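Local coordinates for protein chitinase (Thermococcus chitonophagus, PDB 5XSW) that probably hydrolyses chitin as an endochitinase, cutting beta-1,4 bonds between N-acetylglucosamine units, at residues A[41-46]-A[62-67]; A[11-16]-A[88-93]. All blocks are in the same frame, centred on the assembly; numbering follows the deposited sequence.

From the N terminus, the chain runs along 11-16 at the start of strand 12-21, and contact 2 later brings 88-93 back beside it, closing a loop with 71 residues between the segments. Contact 1 is nested inside that loop: 41-46 meets 62-67 after 15 intervening residues. Contact 2 pairs the two central strands of the four-stranded antiparallel sheet. In contact 1 the chain passing from strand 32-41 of a second sheet into strand 45-51 of the first meets the turn and start of strand 65-69, joining the two sheets. The contacts touch through Thr43 OG1 and Ser91 O, 2.7 Å apart. Both belong to the N-terminal beta domain, whereas the glycan-binding residues come from the later, largely helical part.

Contact 1 of 2, residues A[41-46]-A[62-67]; sequences ETTGKV and NGNLVT
Val46 and Val66 meet tip to tip, their CG2 methyls 3.7 Å apart. Thr42 CG2 comes obliquely to the same Val66 methyl, at 3.9 Å. Thr42 OG1 lies anti to the backbone N (chi1 174°), and from there accepts a hydrogen bond from Gly44 N at 2.9 Å, making an ST turn just after strand 32-41; it also bonds to Pro95 O. An alanine in place of Thr42 would probably leave Gly44 N and Pro95 O without this mate and open a gap beside Val66 CG2.

The backbones join through one hydrogen bond, Thr42 N to Asn64 O at 2.9 Å. Glu41 CA lies 3.0 Å from Asn64 O in a CA-H...O contact beside that bond. Glu41 and Leu65 form an antiparallel non-hydrogen-bonded pair, with Glu41 CG lying 4.0 Å from Leu65 CD1 where the two side chains pass aslant. Beyond Thr42, Thr43 CG2 rests against the Asn64 amide, 3.8 Å from Asn64 OD1, while Thr43 OG1 is held by Ser91 O and Asn94 N.

Asn62 to Leu65 is a type II' turn with Gly63 at its positive-phi position, the tight connection of the beta hairpin 58-62/65-69. Strand 65-69 pairs with strand 32-41 in one sheet; Val46, on strand 45-51 of the other sheet, reaches across to it, and Ile88 of strand 80-89 touches both Thr42 and Val46.

Contact 2 of 2, residues A[11-16]-A[88-93]; sequences DKITVE and IQKSGD
An antiparallel beta ladder between strands 12-21 and 80-89 joins Ile13 to Ile88 as a hydrogen-bonded pair. Ile13 N donates to Ile88 O and Ile88 N returns a bond to Ile13 O, each 2.7 Å long and close to straight. One step outward, past the non-hydrogen-bonded pair of Lys12 and Gln89, Lys90 N donates to Asp11 O at 2.6 Å with an angle of 174° at the hydrogen, so backbone hydrogen bonding continues one bond past the ends of both strands. On the face bearing the two isoleucines, Ile13 CB is 4.1 Å from Ile88 CB.

These strands form the middle of a four-stranded antiparallel sheet, flanked by strand 3-9 beside 12-21 and strand 45-51 beside 80-89. Beside Gln89, Asp11 CG sits between its backbone N and carbonyl carbon (chi1 66°). The carboxylate passes obliquely by the Gln89 chain, and Asp11 OD2 is 3.3 Å from Gln89 CG. Carboxylate and amide planes are 23° apart; Asp11 OD2 and Gln89 OE1, both acceptors, are close without bonding. Ile13 CD1 packs obliquely on the Lys90 stem, 3.8 Å from Lys90 CB, while Lys90 NZ forms a salt bridge with Glu8 and a hydrogen bond with Tyr96 OH.

Contact 1 of 2, residues A[41-46]-A[62-67]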
ATOM      1  N   GLU A  41     -35.819   4.472  13.376  1.00 37.31           N
ATOM      2  CA  GLU A  41     -37.180   4.305  12.890  1.00 39.57           C
ATOM      3  C   GLU A  41     -38.069   5.414  13.434  1.00 33.04           C
ATOM      4  O   GLU A  41     -37.864   5.888  14.542  1.00 32.25           O
ATOM      5  CB  GLU A  41     -37.710   2.915  13.267  1.00 45.69           C
ATOM      6  CG  GLU A  41     -37.059   1.817  12.433  1.00 40.91           C
ATOM      7  CD  GLU A  41     -37.270   0.400  13.006  1.00 55.15           C
ATOM      8  OE1 GLU A  41     -37.251  -0.559  12.212  1.00 68.78           O
ATOM      9  OE2 GLU A  41     -37.425   0.228  14.234  1.00 59.17           O
ATOM     10  N   THR A  42     -38.996   5.859  12.591  1.00 41.84           N
ATOM     11  CA  THR A  42     -40.077   6.744  13.006  1.00 40.42           C
ATOM     12  C   THR A  42     -41.256   6.582  12.031  1.00 44.75           C
ATOM     13  O   THR A  42     -41.062   6.257  10.849  1.00 40.52           O
ATOM     14  CB  THR A  42     -39.619   8.205  13.054  1.00 43.67           C
ATOM     15  OG1 THR A  42     -40.738   9.056  13.328  1.00 38.83           O
ATOM     16  CG2 THR A  42     -38.975   8.615  11.696  1.00 38.50           C
ATOM     17  N   THR A  43     -42.484   6.752  12.535  1.00 37.78           N
ATOM     18  CA  THR A  43     -43.660   6.802  11.661  1.00 35.60           C
ATOM     19  C   THR A  43     -43.963   8.248  11.289  1.00 38.00           C
ATOM     20  O   THR A  43     -44.830   8.520  10.457  1.00 36.96           O
ATOM     21  CB  THR A  43     -44.908   6.176  12.358  1.00 38.66           C
ATOM     22  OG1 THR A  43     -45.100   6.816  13.632  1.00 36.88           O
ATOM     23  CG2 THR A  43     -44.687   4.703  12.600  1.00 40.58           C
ATOM     24  N   GLY A  44     -43.280   9.182  11.938  1.00 34.12           N
ATOM     25  CA  GLY A  44     -43.467  10.593  11.647  1.00 37.30           C
ATOM     26  C   GLY A  44     -42.805  10.998  10.333  1.00 47.11           C
ATOM     27  O   GLY A  44     -42.287  10.148   9.601  1.00 46.44           O
ATOM     28  N   LYS A  45     -42.802  12.290  10.034  1.00 39.96           N
ATOM     29  CA  LYS A  45     -42.235  12.779   8.778  1.00 39.21           C
ATOM     30  C   LYS A  45     -40.954  13.487   9.115  1.00 41.56           C
ATOM     31  O   LYS A  45     -40.948  14.361   9.978  1.00 39.47           O
ATOM     32  CB  LYS A  45     -43.190  13.734   8.049  1.00 44.11           C
ATOM     33  CG  LYS A  45     -42.510  14.530   6.904  1.00 52.46           C
ATOM     34  CD  LYS A  45     -43.523  15.371   6.068  1.00 61.37           C
ATOM     35  CE  LYS A  45     -43.768  14.774   4.664  1.00 66.27           C
ATOM     36  NZ  LYS A  45     -44.655  15.618   3.761  1.00 73.27           N
ATOM     37  N   VAL A  46     -39.847  13.105   8.480  1.00 38.96           N
ATOM     38  CA  VAL A  46     -38.602  13.797   8.788  1.00 41.71           C
ATOM     39  C   VAL A  46     -38.658  15.207   8.180  1.00 39.79           C
ATOM     40  O   VAL A  46     -38.838  15.352   6.966  1.00 42.48           O
ATOM     41  CB  VAL A  46     -37.354  13.044   8.247  1.00 36.10           C
ATOM     42  CG1 VAL A  46     -36.090  13.876   8.523  1.00 37.92           C
ATOM     43  CG2 VAL A  46     -37.256  11.648   8.851  1.00 34.21           C
ATOM     44  N   ASN A  62     -37.045   5.173   4.008  1.00 43.32           N
ATOM     45  CA  ASN A  62     -37.687   4.067   3.334  1.00 49.46           C
ATOM     46  C   ASN A  62     -38.735   3.473   4.280  1.00 44.95           C
ATOM     47  O   ASN A  62     -38.403   2.686   5.180  1.00 41.53           O
ATOM     48  CB  ASN A  62     -36.651   3.033   2.926  1.00 51.80           C
ATOM     49  CG  ASN A  62     -37.233   1.958   2.068  1.00 61.52           C
ATOM     50  OD1 ASN A  62     -38.216   2.185   1.368  1.00 65.27           O
ATOM     51  ND2 ASN A  62     -36.644   0.768   2.124  1.00 57.27           N
ATOM     52  N   GLY A  63     -39.987   3.907   4.128  1.00 54.38           N
ATOM     53  CA  GLY A  63     -41.024   3.533   5.081  1.00 44.05           C
ATOM     54  C   GLY A  63     -40.739   4.129   6.443  1.00 32.39           C
ATOM     55  O   GLY A  63     -40.578   5.333   6.573  1.00 39.44           O
ATOM     56  N   ASN A  64     -40.660   3.280   7.464  1.00 38.19           N
ATOM     57  CA  ASN A  64     -40.395   3.754   8.815  1.00 41.86           C
ATOM     58  C   ASN A  64     -38.869   3.880   9.110  1.00 41.88           C
ATOM     59  O   ASN A  64     -38.480   4.352  10.173  1.00 37.14           O
ATOM     60  CB  ASN A  64     -41.057   2.814   9.823  1.00 37.05           C
ATOM     61  CG  ASN A  64     -42.617   2.803   9.684  1.00 53.77           C
ATOM     62  OD1 ASN A  64     -43.235   3.781   9.221  1.00 49.24           O
ATOM     63  ND2 ASN A  64     -43.233   1.695  10.071  1.00 62.25           N
ATOM     64  N   LEU A  65     -38.047   3.480   8.137  1.00 40.18           N
ATOM     65  CA  LEU A  65     -36.567   3.386   8.307  1.00 35.23           C
ATOM     66  C   LEU A  65     -35.848   4.589   7.725  1.00 31.34           C
ATOM     67  O   LEU A  65     -35.934   4.823   6.518  1.00 38.69           O
ATOM     68  CB  LEU A  65     -36.025   2.139   7.634  1.00 43.37           C
ATOM     69  CG  LEU A  65     -34.526   1.886   7.924  1.00 39.23           C
ATOM     70  CD1 LEU A  65     -34.360   1.682   9.417  1.00 35.08           C
ATOM     71  CD2 LEU A  65     -34.059   0.662   7.145  1.00 44.03           C
ATOM     72  N   VAL A  66     -35.165   5.353   8.575  1.00 32.67           N
ATOM     73  CA  VAL A  66     -34.390   6.516   8.125  1.00 29.51           C
ATOM     74  C   VAL A  66     -32.879   6.131   8.183  1.00 34.57           C
ATOM     75  O   VAL A  66     -32.435   5.559   9.163  1.00 30.97           O
ATOM     76  CB  VAL A  66     -34.645   7.756   9.006  1.00 33.04           C
ATOM     77  CG1 VAL A  66     -33.827   8.976   8.512  1.00 29.15           C
ATOM     78  CG2 VAL A  66     -36.161   8.147   8.999  1.00 28.94           C
ATOM     79  N   THR A  67     -32.126   6.432   7.135  1.00 34.07           N
ATOM     80  CA  THR A  67     -30.677   6.103   7.096  1.00 31.24           C
ATOM     81  C   THR A  67     -29.866   7.380   6.954  1.00 27.60           C
ATOM     82  O   THR A  67     -30.042   8.106   5.966  1.00 35.24           O
ATOM     83  CB  THR A  67     -30.365   5.182   5.936  1.00 38.54           C
ATOM     84  OG1 THR A  67     -31.223   4.031   6.030  1.00 37.63           O
ATOM     85  CG2 THR A  67     -28.808   4.754   5.962  1.00 31.34           C
TER

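Contact 2 of 2, residues A[11-16]-A[88-93]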
ATOM      1  N   ASP A  11     -46.783  19.814  16.863  1.00 38.38           N
ATOM      2  CA  ASP A  11     -46.560  18.507  16.276  1.00 58.47           C
ATOM      3  C   ASP A  11     -45.058  18.301  15.909  1.00 50.02           C
ATOM      4  O   ASP A  11     -44.700  17.339  15.229  1.00 53.74           O
ATOM      5  CB  ASP A  11     -47.455  18.326  15.045  1.00 45.59           C
ATOM      6  CG  ASP A  11     -47.096  19.275  13.899  1.00 63.96           C
ATOM      7  OD1 ASP A  11     -46.481  20.344  14.135  1.00 55.81           O
ATOM      8  OD2 ASP A  11     -47.450  18.945  12.743  1.00 74.54           O
ATOM      9  N   LYS A  12     -44.200  19.205  16.374  1.00 52.70           N
ATOM     10  CA  LYS A  12     -42.761  19.128  16.081  1.00 52.41           C
ATOM     11  C   LYS A  12     -41.904  18.495  17.199  1.00 43.60           C
ATOM     12  O   LYS A  12     -41.782  19.010  18.334  1.00 47.20           O
ATOM     13  CB  LYS A  12     -42.247  20.525  15.732  1.00 54.94           C
ATOM     14  CG  LYS A  12     -40.758  20.596  15.377  1.00 68.58           C
ATOM     15  CD  LYS A  12     -40.449  21.934  14.698  1.00 69.93           C
ATOM     16  CE  LYS A  12     -39.015  22.377  14.904  1.00 73.81           C
ATOM     17  NZ  LYS A  12     -38.760  23.696  14.243  1.00 75.53           N
ATOM     18  N   ILE A  13     -41.308  17.350  16.863  1.00 44.89           N
ATOM     19  CA  ILE A  13     -40.420  16.623  17.771  1.00 43.01           C
ATOM     20  C   ILE A  13     -38.964  16.882  17.400  1.00 44.46           C
ATOM     21  O   ILE A  13     -38.573  16.660  16.256  1.00 40.93           O
ATOM     22  CB  ILE A  13     -40.628  15.133  17.703  1.00 42.45           C
ATOM     23  CG1 ILE A  13     -42.052  14.775  18.111  1.00 42.12           C
ATOM     24  CG2 ILE A  13     -39.602  14.397  18.572  1.00 42.30           C
ATOM     25  CD1 ILE A  13     -42.460  13.423  17.648  1.00 41.41           C
ATOM     26  N   THR A  14     -38.188  17.366  18.356  1.00 43.37           N
ATOM     27  CA  THR A  14     -36.778  17.654  18.110  1.00 47.10           C
ATOM     28  C   THR A  14     -35.879  16.755  18.984  1.00 40.36           C
ATOM     29  O   THR A  14     -35.966  16.758  20.224  1.00 39.01           O
ATOM     30  CB  THR A  14     -36.471  19.139  18.349  1.00 48.69           C
ATOM     31  OG1 THR A  14     -37.138  19.907  17.337  1.00 43.38           O
ATOM     32  CG2 THR A  14     -34.961  19.392  18.221  1.00 48.17           C
ATOM     33  N   VAL A  15     -35.021  15.983  18.310  1.00 38.94           N
ATOM     34  CA  VAL A  15     -34.124  15.034  18.969  1.00 32.52           C
ATOM     35  C   VAL A  15     -32.639  15.398  18.685  1.00 36.97           C
ATOM     36  O   VAL A  15     -32.292  15.756  17.565  1.00 39.92           O
ATOM     37  CB  VAL A  15     -34.410  13.594  18.483  1.00 34.62           C
ATOM     38  CG1 VAL A  15     -33.344  12.613  18.983  1.00 33.65           C
ATOM     39  CG2 VAL A  15     -35.787  13.131  18.911  1.00 38.42           C
ATOM     40  N   GLU A  16     -31.792  15.315  19.711  1.00 37.82           N
ATOM     41  CA  GLU A  16     -30.358  15.432  19.533  1.00 38.25           C
ATOM     42  C   GLU A  16     -29.695  14.073  19.677  1.00 39.92           C
ATOM     43  O   GLU A  16     -29.835  13.384  20.703  1.00 37.81           O
ATOM     44  CB  GLU A  16     -29.762  16.393  20.527  1.00 39.40           C
ATOM     45  CG  GLU A  16     -28.262  16.526  20.362  1.00 50.36           C
ATOM     46  CD  GLU A  16     -27.710  17.761  21.030  1.00 61.86           C
ATOM     47  OE1 GLU A  16     -26.832  18.433  20.432  1.00 64.36           O
ATOM     48  OE2 GLU A  16     -28.149  18.046  22.165  1.00 74.55           O
ATOM     49  N   ILE A  88     -38.733  16.044  13.645  1.00 38.35           N
ATOM     50  CA  ILE A  88     -39.749  15.138  13.132  1.00 35.02           C
ATOM     51  C   ILE A  88     -41.141  15.812  13.275  1.00 43.80           C
ATOM     52  O   ILE A  88     -41.449  16.401  14.317  1.00 41.75           O
ATOM     53  CB  ILE A  88     -39.776  13.817  13.932  1.00 35.74           C
ATOM     54  CG1 ILE A  88     -38.415  13.111  13.925  1.00 37.56           C
ATOM     55  CG2 ILE A  88     -40.850  12.841  13.366  1.00 33.45           C
ATOM     56  CD1 ILE A  88     -38.119  12.464  12.615  1.00 35.72           C
ATOM     57  N   GLN A  89     -41.964  15.722  12.255  1.00 41.07           N
ATOM     58  CA  GLN A  89     -43.385  16.068  12.410  1.00 47.73           C
ATOM     59  C   GLN A  89     -44.209  14.867  12.886  1.00 38.54           C
ATOM     60  O   GLN A  89     -44.304  13.867  12.173  1.00 41.83           O
ATOM     61  CB  GLN A  89     -43.934  16.569  11.098  1.00 46.31           C
ATOM     62  CG  GLN A  89     -45.395  16.964  11.171  1.00 57.23           C
ATOM     63  CD  GLN A  89     -45.766  17.749   9.955  1.00 69.49           C
ATOM     64  OE1 GLN A  89     -45.563  18.966   9.915  1.00 72.73           O
ATOM     65  NE2 GLN A  89     -46.253  17.053   8.917  1.00 63.47           N
ATOM     66  N   LYS A  90     -44.793  14.963  14.084  1.00 43.23           N
ATOM     67  CA  LYS A  90     -45.406  13.789  14.746  1.00 42.44           C
ATOM     68  C   LYS A  90     -46.548  13.172  13.940  1.00 46.39           C
ATOM     69  O   LYS A  90     -47.422  13.885  13.458  1.00 47.27           O
ATOM     70  CB  LYS A  90     -45.905  14.179  16.138  1.00 44.49           C
ATOM     71  CG  LYS A  90     -46.347  13.023  17.014  1.00 41.38           C
ATOM     72  CD  LYS A  90     -46.555  13.538  18.423  1.00 43.00           C
ATOM     73  CE  LYS A  90     -46.926  12.437  19.392  1.00 38.87           C
ATOM     74  NZ  LYS A  90     -47.063  12.941  20.784  1.00 42.75           N
ATOM     75  N   SER A  91     -46.551  11.854  13.791  1.00 44.48           N
ATOM     76  CA  SER A  91     -47.653  11.203  13.104  1.00 40.77           C
ATOM     77  C   SER A  91     -47.471   9.722  13.238  1.00 49.11           C
ATOM     78  O   SER A  91     -46.342   9.258  13.422  1.00 44.80           O
ATOM     79  CB  SER A  91     -47.721  11.646  11.636  1.00 45.60           C
ATOM     80  OG  SER A  91     -48.236  10.637  10.815  1.00 56.87           O
ATOM     81  N   GLY A  92     -48.573   8.972  13.172  1.00 37.56           N
ATOM     82  CA  GLY A  92     -48.519   7.522  13.249  1.00 38.23           C
ATOM     83  C   GLY A  92     -48.334   7.057  14.682  1.00 35.86           C
ATOM     84  O   GLY A  92     -48.255   7.868  15.622  1.00 38.49           O
ATOM     85  N   ASP A  93     -48.253   5.744  14.847  1.00 36.89           N
ATOM     86  CA  ASP A  93     -48.230   5.167  16.182  1.00 36.77           C
ATOM     87  C   ASP A  93     -46.832   5.019  16.844  1.00 48.51           C
ATOM     88  O   ASP A  93     -46.739   4.585  18.000  1.00 41.74           O
ATOM     89  CB  ASP A  93     -48.919   3.793  16.165  1.00 40.66           C
ATOM     90  CG  ASP A  93     -48.228   2.769  15.251  1.00 55.65           C
ATOM     91  OD1 ASP A  93     -47.086   2.993  14.785  1.00 56.78           O
ATOM     92  OD2 ASP A  93     -48.831   1.701  15.006  1.00 54.90           O
TER